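Local coordinates for SCO1/SenC family lipoprotein (Bacillus anthracis, PDB 4HDE) that is a thioredoxin-fold lipoprotein of the SCO1/SenC family that probably takes part in copper delivery during cytochrome c oxidase assembly, at residues S136-L139 and K145-K148; V34-F39 and R163-L168; K28-K33 and D68-S73; Q59-E64 and T156-I161. All blocks are in the same frame, centred on the assembly; numbering follows the deposited sequence.

Contacts 1, 2 and 3 all reach the same mixed sheet. Contacts 1 and 3 are partly buried. Contact 1 joins two neighbouring strands by backbone hydrogen bonds, with a bulge at the pairing. Contact 2 is the buried one: helix 158-169 meets strand 35-40 through apolar side chains alone. Contact 3 packs the turn before strand 35-40 against strand 70-75. It is apolar near the sheet and water-bridged at its exposed end. Contact 4 lies at the surface and rests mainly on a Met-aromatic contact. It shares helix 158-169 with contact 2 and joins that helix to helix 48-64. Contact 1 touches contact 2 through the hydrogen bond between Tyr138 O and Ala37 N.

Contact 1: S136-L139 and K145-K148; sequences SFYL and KVMK
Leu139 O receives two backbone donors of the neighbouring strand, Met147 N at 2.7 Å and, weakly, Lys148 N at 3.3 Å. In return Leu139 N gives a hydrogen bond of 2.9 Å to Lys148 O. Two residues therefore stand opposite one. The Tyr138 side chain lies beside this pairing. Its CB is 4.0 Å from Val146 CG1 and equally far from Lys148 O. CG stands anti to the carbonyl carbon (chi1 -57°), and this carries the ring past Val146. The ring atom CD1 comes next, placed obliquely to Val146 CG1 at 4.1 Å. Farther out, the ring meets Phe119 edge to face. Leu139 and Lys148 put their CB atoms on the same face of the sheet, 4.1 Å apart. Helix 158-169 covers Leu139 there, while Lys148 NZ reaches Arg5 O. Val146 and Met147 are also tied by backbone bonds to Trp10 and Leu8 of the N-terminal segment. Met147 and Lys148 against Leu139 form a classic beta bulge. It sits in the hairpin of strands 136-140 and 146-151, which precedes the C-terminal helix as in the thioredoxin fold.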
loop_
_atom_site.group_PDB
_atom_site.type_symbol
_atom_site.label_atom_id
_atom_site.label_comp_id
_atom_site.label_asym_id
_atom_site.label_seq_id
_atom_site.Cartn_x
_atom_site.Cartn_y
_atom_site.Cartn_z
ATOM N N SER A 136 4.525 -4.299 6.477
ATOM C CA SER A 136 3.590 -3.447 7.220
ATOM C C SER A 136 2.515 -2.832 6.331
ATOM O O SER A 136 2.671 -2.734 5.110
ATOM C CB SER A 136 4.338 -2.307 7.917
ATOM O OG SER A 136 5.257 -2.799 8.873
ATOM N N PHE A 137 1.423 -2.409 6.963
ATOM C CA PHE A 137 0.479 -1.479 6.357
ATOM C C PHE A 137 0.748 -0.104 6.981
ATOM O O PHE A 137 0.967 -0.006 8.184
ATOM C CB PHE A 137 -0.970 -1.863 6.676
ATOM C CG PHE A 137 -1.458 -3.145 6.026
ATOM C CD1 PHE A 137 -0.743 -3.788 5.013
ATOM C CD2 PHE A 137 -2.682 -3.679 6.421
ATOM C CE1 PHE A 137 -1.230 -4.964 4.438
ATOM C CE2 PHE A 137 -3.173 -4.843 5.854
ATOM C CZ PHE A 137 -2.456 -5.482 4.860
ATOM N N TYR A 138 0.704 0.944 6.172
ATOM C CA TYR A 138 0.942 2.306 6.635
ATOM C C TYR A 138 -0.276 3.176 6.404
ATOM O O TYR A 138 -0.834 3.181 5.309
ATOM C CB TYR A 138 2.127 2.915 5.883
ATOM C CG TYR A 138 3.396 2.119 6.016
ATOM C CD1 TYR A 138 4.281 2.351 7.059
ATOM C CD2 TYR A 138 3.709 1.132 5.100
ATOM C CE1 TYR A 138 5.454 1.616 7.176
ATOM C CE2 TYR A 138 4.869 0.392 5.212
ATOM C CZ TYR A 138 5.730 0.636 6.247
ATOM O OH TYR A 138 6.890 -0.104 6.349
ATOM N N LEU A 139 -0.672 3.922 7.427
ATOM C CA LEU A 139 -1.790 4.853 7.328
ATOM C C LEU A 139 -1.246 6.255 7.095
ATOM O O LEU A 139 -0.462 6.762 7.901
ATOM C CB LEU A 139 -2.641 4.815 8.600
ATOM C CG LEU A 139 -3.852 5.745 8.640
ATOM C CD1 LEU A 139 -4.865 5.342 7.589
ATOM C CD2 LEU A 139 -4.476 5.724 10.031
ATOM N N LYS A 145 1.234 12.775 5.189
ATOM C CA LYS A 145 2.267 12.267 6.089
ATOM C C LYS A 145 1.909 10.870 6.570
ATOM O O LYS A 145 0.743 10.568 6.830
ATOM C CB LYS A 145 2.417 13.196 7.299
ATOM C CG LYS A 145 2.684 14.660 6.954
ATOM C CD LYS A 145 3.991 14.837 6.200
ATOM C CE LYS A 145 4.231 16.302 5.849
ATOM N NZ LYS A 145 5.363 16.470 4.893
ATOM N N VAL A 146 2.912 10.008 6.708
ATOM C CA VAL A 146 2.659 8.702 7.298
ATOM C C VAL A 146 2.429 8.880 8.787
ATOM O O VAL A 146 3.245 9.501 9.477
ATOM C CB VAL A 146 3.822 7.736 7.078
ATOM C CG1 VAL A 146 3.392 6.336 7.433
ATOM C CG2 VAL A 146 4.306 7.800 5.638
HETATM N N MSE A 147 1.318 8.343 9.274
HETATM C CA MSE A 147 0.943 8.544 10.660
HETATM C C MSE A 147 1.023 7.284 11.517
HETATM O O MSE A 147 1.319 7.379 12.700
HETATM C CB MSE A 147 -0.440 9.200 10.755
HETATM C CG MSE A 147 -0.494 10.578 10.079
HETATM SE SE MSE A 147 0.812 11.882 10.746
HETATM C CE MSE A 147 -0.363 12.863 11.949
ATOM N N LYS A 148 0.765 6.116 10.929
ATOM C CA LYS A 148 0.752 4.868 11.697
ATOM C C LYS A 148 1.264 3.708 10.864
ATOM O O LYS A 148 1.137 3.710 9.639
ATOM C CB LYS A 148 -0.675 4.548 12.166
ATOM C CG LYS A 148 -1.266 5.542 13.159
ATOM C CD LYS A 148 -0.548 5.412 14.483
ATOM C CE LYS A 148 -1.409 5.832 15.649
ATOM N NZ LYS A 148 -0.846 5.284 16.914
#

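Contact 2: V34-F39 and R163-L168; sequences VWVADF and RDMKRL
Asp164 OD1 is gripped by two nitrogens of Arg163, on the C-terminal helix of the thioredoxin-like fold, whose Met165 and Leu168 meet Val36 and Val34. Arg163 NE is 3.1 Å from Asp164 OD1 and forms a salt bridge with it. Arg163 NH1 adds a longer bond of 3.3 Å to the same oxygen. Both nitrogens approach from one face of the carboxylate, and the oxygen lies close to the guanidinium plane. The other carboxylate oxygen, OD2, bonds to Tyr150 OH, so this buried acid is held at both oxygens. In the contact itself, helix 158-169 packs on the central strand 35-40. No hydrogen bond joins the two segments. Val34 and Val36, two residues apart, both reach the helix, and Met165 and Leu168 lie about one helical turn apart. Val34 CG1 is 3.9 Å from Leu168 CD1. The other Val34 branch, CG2, lies 4.0 Å from Leu168 CB, so each valine methyl meets a different part of the leucine: CG1 the branch end, CG2 its root. Val36 also touches Met55 of helix 48-64, and Val34 touches Leu139 in the neighbouring strand. Met165, a selenomethionine, has a CB that does not point at the strand. Its chain is extended (chi2 168°, chi3 167°) and covers the remaining distance. It meets the Val36 side chain at about a right angle. The packing is tight at this point, where the terminal methyl CE of Met165 stands 3.4 Å from Val36 CG2.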
loop_
_atom_site.group_PDB
_atom_site.type_symbol
_atom_site.label_atom_id
_atom_site.label_comp_id
_atom_site.label_asym_id
_atom_site.label_seq_id
_atom_site.Cartn_x
_atom_site.Cartn_y
_atom_site.Cartn_z
ATOM N N VAL A 34 -7.302 10.069 2.906
ATOM C CA VAL A 34 -6.700 9.145 3.853
ATOM C C VAL A 34 -6.417 7.875 3.069
ATOM O O VAL A 34 -7.291 7.369 2.350
ATOM C CB VAL A 34 -7.673 8.859 5.021
ATOM C CG1 VAL A 34 -7.132 7.758 5.948
ATOM C CG2 VAL A 34 -7.936 10.139 5.806
ATOM N N TRP A 35 -5.197 7.363 3.176
ATOM C CA TRP A 35 -4.867 6.149 2.452
ATOM C C TRP A 35 -3.969 5.196 3.217
ATOM O O TRP A 35 -3.311 5.565 4.184
ATOM C CB TRP A 35 -4.320 6.453 1.052
ATOM C CG TRP A 35 -3.116 7.357 0.928
ATOM C CD1 TRP A 35 -3.067 8.698 1.158
ATOM C CD2 TRP A 35 -1.812 6.990 0.450
ATOM N NE1 TRP A 35 -1.811 9.189 0.869
ATOM C CE2 TRP A 35 -1.024 8.156 0.436
ATOM C CE3 TRP A 35 -1.237 5.783 0.037
ATOM C CZ2 TRP A 35 0.315 8.154 0.035
ATOM C CZ3 TRP A 35 0.095 5.787 -0.372
ATOM C CH2 TRP A 35 0.854 6.961 -0.363
ATOM N N VAL A 36 -4.017 3.940 2.792
ATOM C CA VAL A 36 -3.231 2.881 3.402
ATOM C C VAL A 36 -2.328 2.290 2.339
ATOM O O VAL A 36 -2.784 1.972 1.240
ATOM C CB VAL A 36 -4.136 1.780 3.958
ATOM C CG1 VAL A 36 -3.316 0.703 4.639
ATOM C CG2 VAL A 36 -5.139 2.373 4.938
ATOM N N ALA A 37 -1.046 2.159 2.663
ATOM C CA ALA A 37 -0.048 1.650 1.720
ATOM C C ALA A 37 0.562 0.324 2.184
ATOM O O ALA A 37 0.775 0.100 3.385
ATOM C CB ALA A 37 1.052 2.671 1.528
ATOM N N ASP A 38 0.842 -0.554 1.222
ATOM C CA ASP A 38 1.748 -1.664 1.457
ATOM C C ASP A 38 2.679 -1.875 0.258
ATOM O O ASP A 38 2.524 -1.223 -0.781
ATOM C CB ASP A 38 0.997 -2.941 1.884
ATOM C CG ASP A 38 0.216 -3.595 0.755
ATOM O OD1 ASP A 38 0.026 -2.982 -0.309
ATOM O OD2 ASP A 38 -0.245 -4.757 0.946
ATOM N N PHE A 39 3.641 -2.777 0.437
ATOM C CA PHE A 39 4.622 -3.156 -0.584
ATOM C C PHE A 39 4.494 -4.650 -0.836
ATOM O O PHE A 39 4.407 -5.431 0.107
ATOM C CB PHE A 39 6.035 -2.809 -0.112
ATOM C CG PHE A 39 6.297 -1.334 -0.051
ATOM C CD1 PHE A 39 6.913 -0.688 -1.109
ATOM C CD2 PHE A 39 5.917 -0.583 1.055
ATOM C CE1 PHE A 39 7.154 0.682 -1.071
ATOM C CE2 PHE A 39 6.156 0.790 1.095
ATOM C CZ PHE A 39 6.773 1.419 0.027
ATOM N N ARG A 163 -10.271 2.494 14.004
ATOM C CA ARG A 163 -10.312 3.558 15.010
ATOM C C ARG A 163 -9.496 4.765 14.545
ATOM O O ARG A 163 -9.943 5.914 14.632
ATOM C CB ARG A 163 -9.768 3.026 16.349
ATOM C CG ARG A 163 -9.535 4.071 17.444
ATOM C CD ARG A 163 -8.516 3.571 18.480
ATOM N NE ARG A 163 -7.207 3.352 17.871
ATOM C CZ ARG A 163 -6.264 2.558 18.367
ATOM N NH1 ARG A 163 -5.110 2.419 17.721
ATOM N NH2 ARG A 163 -6.475 1.891 19.497
ATOM N N ASP A 164 -8.290 4.498 14.074
ATOM C CA ASP A 164 -7.411 5.570 13.618
ATOM C C ASP A 164 -7.964 6.291 12.378
ATOM O O ASP A 164 -7.858 7.521 12.265
ATOM C CB ASP A 164 -5.999 5.028 13.365
ATOM C CG ASP A 164 -5.309 4.554 14.643
ATOM O OD1 ASP A 164 -5.709 4.967 15.747
ATOM O OD2 ASP A 164 -4.335 3.769 14.543
HETATM N N MSE A 165 -8.549 5.536 11.452
HETATM C CA MSE A 165 -9.229 6.141 10.312
HETATM C C MSE A 165 -10.358 7.050 10.756
HETATM O O MSE A 165 -10.540 8.138 10.201
HETATM C CB MSE A 165 -9.784 5.065 9.385
HETATM C CG MSE A 165 -8.760 4.331 8.571
HETATM SE SE MSE A 165 -9.557 2.772 7.750
HETATM C CE MSE A 165 -8.128 2.368 6.518
ATOM N N LYS A 166 -11.135 6.604 11.740
ATOM C CA LYS A 166 -12.229 7.423 12.240
ATOM C C LYS A 166 -11.718 8.724 12.836
ATOM O O LYS A 166 -12.315 9.769 12.640
ATOM C CB LYS A 166 -13.063 6.662 13.267
ATOM C CG LYS A 166 -13.901 5.560 12.657
ATOM C CD LYS A 166 -14.787 4.911 13.699
ATOM C CE LYS A 166 -15.694 3.868 13.072
ATOM N NZ LYS A 166 -16.576 3.233 14.085
ATOM N N ARG A 167 -10.589 8.663 13.536
ATOM C CA ARG A 167 -10.004 9.876 14.092
ATOM C C ARG A 167 -9.601 10.850 12.979
ATOM O O ARG A 167 -9.833 12.055 13.093
ATOM C CB ARG A 167 -8.792 9.544 14.971
ATOM C CG ARG A 167 -9.095 8.773 16.250
ATOM C CD ARG A 167 -10.011 9.535 17.194
ATOM N NE ARG A 167 -11.419 9.293 16.895
ATOM C CZ ARG A 167 -12.071 8.176 17.208
ATOM N NH1 ARG A 167 -11.443 7.187 17.835
ATOM N NH2 ARG A 167 -13.357 8.045 16.897
ATOM N N LEU A 168 -8.997 10.335 11.911
ATOM C CA LEU A 168 -8.565 11.192 10.808
ATOM C C LEU A 168 -9.743 11.814 10.069
ATOM O O LEU A 168 -9.618 12.896 9.491
ATOM C CB LEU A 168 -7.692 10.424 9.816
ATOM C CG LEU A 168 -6.331 9.965 10.328
ATOM C CD1 LEU A 168 -5.605 9.196 9.247
ATOM C CD2 LEU A 168 -5.487 11.153 10.779
#

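Contact 3: K28-K33 and D68-S73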
loop_
_atom_site.group_PDB
_atom_site.type_symbol
_atom_site.label_atom_id
_atom_site.label_comp_id
_atom_site.label_asym_id
_atom_site.label_seq_id
_atom_site.Cartn_x
_atom_site.Cartn_y
_atom_site.Cartn_z
ATOM N N LYS A 28 -0.688 13.306 -6.661
ATOM C CA LYS A 28 -1.697 14.197 -7.222
ATOM C C LYS A 28 -3.099 13.706 -6.851
ATOM O O LYS A 28 -3.970 14.498 -6.506
ATOM C CB LYS A 28 -1.537 14.293 -8.743
ATOM C CG LYS A 28 -2.609 15.103 -9.452
ATOM C CD LYS A 28 -2.393 15.069 -10.955
ATOM C CE LYS A 28 -3.409 15.935 -11.687
ATOM N NZ LYS A 28 -4.780 15.362 -11.633
ATOM N N ASP A 29 -3.304 12.399 -6.915
ATOM C CA ASP A 29 -4.596 11.795 -6.625
ATOM C C ASP A 29 -4.854 11.656 -5.132
ATOM O O ASP A 29 -5.986 11.777 -4.679
ATOM C CB ASP A 29 -4.660 10.421 -7.286
ATOM C CG ASP A 29 -4.263 10.476 -8.736
ATOM O OD1 ASP A 29 -5.148 10.710 -9.576
ATOM O OD2 ASP A 29 -3.062 10.333 -9.024
ATOM N N LEU A 30 -3.793 11.406 -4.378
ATOM C CA LEU A 30 -3.901 11.000 -2.984
ATOM C C LEU A 30 -3.866 12.146 -1.976
ATOM O O LEU A 30 -4.344 11.994 -0.852
ATOM C CB LEU A 30 -2.789 9.998 -2.669
ATOM C CG LEU A 30 -2.894 8.655 -3.389
ATOM C CD1 LEU A 30 -1.539 7.954 -3.328
ATOM C CD2 LEU A 30 -4.008 7.794 -2.818
ATOM N N LYS A 31 -3.289 13.282 -2.356
ATOM C CA LYS A 31 -3.185 14.416 -1.448
ATOM C C LYS A 31 -4.576 14.935 -1.105
ATOM O O LYS A 31 -5.324 15.364 -1.976
ATOM C CB LYS A 31 -2.320 15.521 -2.054
ATOM C CG LYS A 31 -2.081 16.717 -1.138
ATOM C CD LYS A 31 -1.238 16.324 0.066
ATOM C CE LYS A 31 -0.827 17.541 0.888
ATOM N NZ LYS A 31 -0.022 18.524 0.101
ATOM N N GLY A 32 -4.916 14.911 0.180
ATOM C CA GLY A 32 -6.258 15.258 0.613
ATOM C C GLY A 32 -7.110 14.056 0.981
ATOM O O GLY A 32 -8.219 14.213 1.499
ATOM N N LYS A 33 -6.609 12.858 0.716
ATOM C CA LYS A 33 -7.317 11.636 1.067
ATOM C C LYS A 33 -6.569 10.889 2.163
ATOM O O LYS A 33 -5.359 11.059 2.340
ATOM C CB LYS A 33 -7.513 10.746 -0.168
ATOM C CG LYS A 33 -8.495 11.326 -1.200
ATOM C CD LYS A 33 -8.569 10.482 -2.460
ATOM C CE LYS A 33 -9.586 11.036 -3.432
ATOM N NZ LYS A 33 -10.966 10.834 -2.909
ATOM N N ASP A 68 -14.261 6.712 3.988
ATOM C CA ASP A 68 -13.855 6.995 2.627
ATOM C C ASP A 68 -12.339 7.039 2.636
ATOM O O ASP A 68 -11.756 8.035 3.063
ATOM C CB ASP A 68 -14.427 8.352 2.223
ATOM C CG ASP A 68 -14.251 8.655 0.759
ATOM O OD1 ASP A 68 -13.502 7.930 0.074
ATOM O OD2 ASP A 68 -14.869 9.631 0.293
ATOM N N VAL A 69 -11.711 5.949 2.195
ATOM C CA VAL A 69 -10.262 5.839 2.214
ATOM C C VAL A 69 -9.776 5.202 0.913
ATOM O O VAL A 69 -10.559 4.618 0.164
ATOM C CB VAL A 69 -9.791 4.998 3.411
ATOM C CG1 VAL A 69 -10.243 5.647 4.725
ATOM C CG2 VAL A 69 -10.336 3.584 3.305
ATOM N N GLN A 70 -8.474 5.323 0.661
ATOM C CA GLN A 70 -7.834 4.724 -0.511
ATOM C C GLN A 70 -6.822 3.674 -0.083
ATOM O O GLN A 70 -6.255 3.738 1.005
ATOM C CB GLN A 70 -7.095 5.793 -1.320
ATOM C CG GLN A 70 -8.003 6.866 -1.887
ATOM C CD GLN A 70 -8.910 6.346 -2.979
ATOM O OE1 GLN A 70 -8.484 5.587 -3.858
ATOM N NE2 GLN A 70 -10.171 6.767 -2.948
ATOM N N PHE A 71 -6.601 2.705 -0.967
ATOM C CA PHE A 71 -5.601 1.667 -0.763
ATOM C C PHE A 71 -4.608 1.707 -1.896
ATOM O O PHE A 71 -4.987 1.884 -3.056
ATOM C CB PHE A 71 -6.278 0.300 -0.661
ATOM C CG PHE A 71 -7.167 0.181 0.545
ATOM C CD1 PHE A 71 -6.640 -0.199 1.758
ATOM C CD2 PHE A 71 -8.507 0.524 0.475
ATOM C CE1 PHE A 71 -7.450 -0.269 2.887
ATOM C CE2 PHE A 71 -9.314 0.455 1.591
ATOM C CZ PHE A 71 -8.784 0.067 2.789
ATOM N N VAL A 72 -3.336 1.564 -1.542
ATOM C CA VAL A 72 -2.257 1.606 -2.521
ATOM C C VAL A 72 -1.270 0.498 -2.219
ATOM O O VAL A 72 -0.790 0.377 -1.096
ATOM C CB VAL A 72 -1.526 2.966 -2.494
ATOM C CG1 VAL A 72 -0.335 2.979 -3.461
ATOM C CG2 VAL A 72 -2.495 4.099 -2.818
ATOM N N SER A 73 -0.976 -0.309 -3.235
ATOM C CA SER A 73 0.051 -1.346 -3.126
ATOM C C SER A 73 1.162 -1.043 -4.119
ATOM O O SER A 73 0.912 -0.979 -5.321
ATOM C CB SER A 73 -0.530 -2.723 -3.450
ATOM O OG SER A 73 -1.590 -3.062 -2.554
HETATM O O HOH W 1 -11.082 8.579 -0.859
#
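A type II beta turn from Leu30 to Lys33 links helix 27-30 to the central strand 35-40 of the thioredoxin-like sheet, and its end residues pack on Gln70 and Val72 of the next strand. The turn is closed by Lys33 N bonding to Leu30 O at 2.9 Å. Gly32 takes the third position with a positive phi of 104°, as is usual in a type II turn. Gly32 also has a backbone bond with Gln142. Leu30 supplies the apolar part of the contact. Its CD2 lies 4.0 Å from Val72 CG2, and CD1 is at the same distance from that methyl. CD2 also reaches the CB of Gln70. Trp35 touches Leu30, Gln70 and Val72, and so joins this cluster from strand 35-40. On the other face of strand 70-75, Phe71 packs against helix 48-64. Nearer the solvent, aliphatic carbons meet: Lys33 CD is 3.7 Å from Gln70 CG. The Gln70 chain bends at chi2 (-69°), which brings its amide NE2 near Lys33 CD and NZ. The Lys33 chain is extended as far as its last torsion, where it bends. The opposite charges of Lys33 NZ and Asp68 OD1 are 4.9 Å apart and do not touch. One water joins them and Gln70. It accepts from Lys33 NZ at 3.0 Å. It also accepts from Gln70 NE2, at 2.9 Å. Its own donated bond goes to Asp68 OD1 at 2.7 Å.

Contact 4: Q59-E64 and T156-I161; sequences QKMAKE and TPYEDI
The ring of Tyr158 lies between Met61 SE on one side and Thr156 CG2 on the other. Thr156, two residues earlier in the chain, sets its methyl over one face, toward the rim. The selenium of Met61, a selenomethionine, comes obliquely from the opposite side. It stands 4.5 Å from the centroid of the Tyr158 ring, 38° off the ring normal. It is nearer the CB and CG end of the ring than the hydroxyl end. Met61 SE is 3.7 Å from Tyr158 CB and 3.9 Å from Tyr158 CG. The chain of Met61 runs extended through chi2 and then bends at chi3 (73°). The bend brings its terminal methyl back to the tyrosine, with Met61 CE 3.8 Å from Tyr158 CB. The two side chains meet at about a right angle. Glu159 adds a looser approach: its OE2 is 4.4 Å from Met61 CE. No hydrogen bond crosses between the segments. Pro157 takes the N-cap position of helix 158-169 and is also the centre of an inverse gamma turn, whose bond from Tyr158 N to Thr156 O is weak. Tyr158 therefore stands in the first turn of its helix. Lys57 of helix 48-64 makes a cation-pi contact with the same ring, and Ile161 touches Leu58 farther in. This is a Met-aromatic contact at the surface. It joins the two helices, 48-64 and 158-169, that both pack on the same face of the thioredoxin-like sheet.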
loop_
_atom_site.group_PDB
_atom_site.type_symbol
_atom_site.label_atom_id
_atom_site.label_comp_id
_atom_site.label_asym_id
_atom_site.label_seq_id
_atom_site.Cartn_x
_atom_site.Cartn_y
_atom_site.Cartn_z
ATOM N N GLN A 59 -10.401 -3.220 3.522
ATOM C CA GLN A 59 -11.184 -2.475 2.546
ATOM C C GLN A 59 -12.682 -2.672 2.784
ATOM O O GLN A 59 -13.464 -1.715 2.807
ATOM C CB GLN A 59 -10.808 -2.911 1.128
ATOM C CG GLN A 59 -11.603 -2.225 0.028
ATOM C CD GLN A 59 -11.361 -2.820 -1.351
ATOM O OE1 GLN A 59 -11.334 -4.043 -1.525
ATOM N NE2 GLN A 59 -11.233 -1.956 -2.355
ATOM N N LYS A 60 -13.091 -3.924 2.972
ATOM C CA LYS A 60 -14.491 -4.247 3.181
ATOM C C LYS A 60 -15.002 -3.645 4.498
ATOM O O LYS A 60 -16.107 -3.096 4.571
ATOM C CB LYS A 60 -14.668 -5.767 3.171
ATOM C CG LYS A 60 -16.095 -6.238 3.075
ATOM C CD LYS A 60 -16.164 -7.762 3.103
ATOM C CE LYS A 60 -17.217 -8.292 2.146
ATOM N NZ LYS A 60 -16.840 -8.036 0.727
HETATM N N MSE A 61 -14.194 -3.747 5.543
HETATM C CA MSE A 61 -14.588 -3.227 6.849
HETATM C C MSE A 61 -14.706 -1.708 6.826
HETATM O O MSE A 61 -15.621 -1.137 7.430
HETATM C CB MSE A 61 -13.597 -3.685 7.920
HETATM C CG MSE A 61 -13.667 -5.181 8.208
HETATM SE SE MSE A 61 -12.331 -5.803 9.478
HETATM C CE MSE A 61 -13.077 -5.056 11.126
ATOM N N ALA A 62 -13.788 -1.051 6.131
ATOM C CA ALA A 62 -13.839 0.405 6.039
ATOM C C ALA A 62 -15.095 0.854 5.305
ATOM O O ALA A 62 -15.754 1.814 5.721
ATOM C CB ALA A 62 -12.582 0.947 5.359
ATOM N N LYS A 63 -15.432 0.168 4.217
ATOM C CA LYS A 63 -16.633 0.494 3.460
ATOM C C LYS A 63 -17.874 0.348 4.350
ATOM O O LYS A 63 -18.776 1.194 4.341
ATOM C CB LYS A 63 -16.745 -0.426 2.248
ATOM C CG LYS A 63 -17.836 -0.024 1.290
ATOM C CD LYS A 63 -17.443 1.251 0.563
ATOM C CE LYS A 63 -18.384 1.551 -0.590
ATOM N NZ LYS A 63 -17.800 2.571 -1.507
ATOM N N GLU A 64 -17.929 -0.731 5.125
ATOM C CA GLU A 64 -19.059 -0.948 6.025
ATOM C C GLU A 64 -19.218 0.185 7.041
ATOM O O GLU A 64 -20.334 0.570 7.371
ATOM C CB GLU A 64 -18.934 -2.297 6.734
ATOM C CG GLU A 64 -20.089 -2.616 7.687
ATOM C CD GLU A 64 -21.434 -2.751 6.985
ATOM O OE1 GLU A 64 -21.471 -3.258 5.844
ATOM O OE2 GLU A 64 -22.460 -2.359 7.584
ATOM N N THR A 156 -3.023 -8.664 12.051
ATOM C CA THR A 156 -3.381 -7.326 11.597
ATOM C C THR A 156 -4.476 -6.748 12.511
ATOM O O THR A 156 -5.524 -7.370 12.697
ATOM C CB THR A 156 -3.858 -7.361 10.142
ATOM O OG1 THR A 156 -2.796 -7.846 9.309
ATOM C CG2 THR A 156 -4.274 -5.978 9.677
ATOM N N PRO A 157 -4.229 -5.571 13.106
ATOM C CA PRO A 157 -5.162 -5.053 14.113
ATOM C C PRO A 157 -6.275 -4.229 13.467
ATOM O O PRO A 157 -6.274 -2.990 13.549
ATOM C CB PRO A 157 -4.266 -4.167 14.975
ATOM C CG PRO A 157 -3.250 -3.643 14.016
ATOM C CD PRO A 157 -2.990 -4.777 13.043
ATOM N N TYR A 158 -7.238 -4.916 12.866
ATOM C CA TYR A 158 -8.252 -4.240 12.058
ATOM C C TYR A 158 -8.990 -3.162 12.836
ATOM O O TYR A 158 -9.231 -2.076 12.315
ATOM C CB TYR A 158 -9.258 -5.233 11.489
ATOM C CG TYR A 158 -8.621 -6.243 10.562
ATOM C CD1 TYR A 158 -8.270 -5.895 9.260
ATOM C CD2 TYR A 158 -8.375 -7.543 10.984
ATOM C CE1 TYR A 158 -7.694 -6.808 8.412
ATOM C CE2 TYR A 158 -7.782 -8.465 10.137
ATOM C CZ TYR A 158 -7.452 -8.084 8.850
ATOM O OH TYR A 158 -6.871 -8.990 7.997
ATOM N N GLU A 159 -9.346 -3.463 14.078
ATOM C CA GLU A 159 -10.086 -2.514 14.899
ATOM C C GLU A 159 -9.274 -1.255 15.212
ATOM O O GLU A 159 -9.817 -0.152 15.195
ATOM C CB GLU A 159 -10.581 -3.190 16.180
ATOM C CG GLU A 159 -11.598 -4.292 15.940
ATOM C CD GLU A 159 -10.973 -5.622 15.522
ATOM O OE1 GLU A 159 -9.734 -5.775 15.618
ATOM O OE2 GLU A 159 -11.732 -6.519 15.102
ATOM N N ASP A 160 -7.982 -1.418 15.498
ATOM C CA ASP A 160 -7.072 -0.282 15.699
ATOM C C ASP A 160 -7.025 0.608 14.462
ATOM O O ASP A 160 -7.085 1.837 14.555
ATOM C CB ASP A 160 -5.642 -0.772 15.981
ATOM C CG ASP A 160 -5.419 -1.209 17.424
ATOM O OD1 ASP A 160 -6.385 -1.270 18.205
ATOM O OD2 ASP A 160 -4.252 -1.510 17.771
ATOM N N ILE A 161 -6.872 -0.014 13.299
ATOM C CA ILE A 161 -6.795 0.736 12.051
ATOM C C ILE A 161 -8.082 1.508 11.787
ATOM O O ILE A 161 -8.037 2.696 11.460
ATOM C CB ILE A 161 -6.464 -0.178 10.859
ATOM C CG1 ILE A 161 -5.146 -0.922 11.122
ATOM C CG2 ILE A 161 -6.372 0.658 9.579
ATOM C CD1 ILE A 161 -4.799 -1.974 10.086
#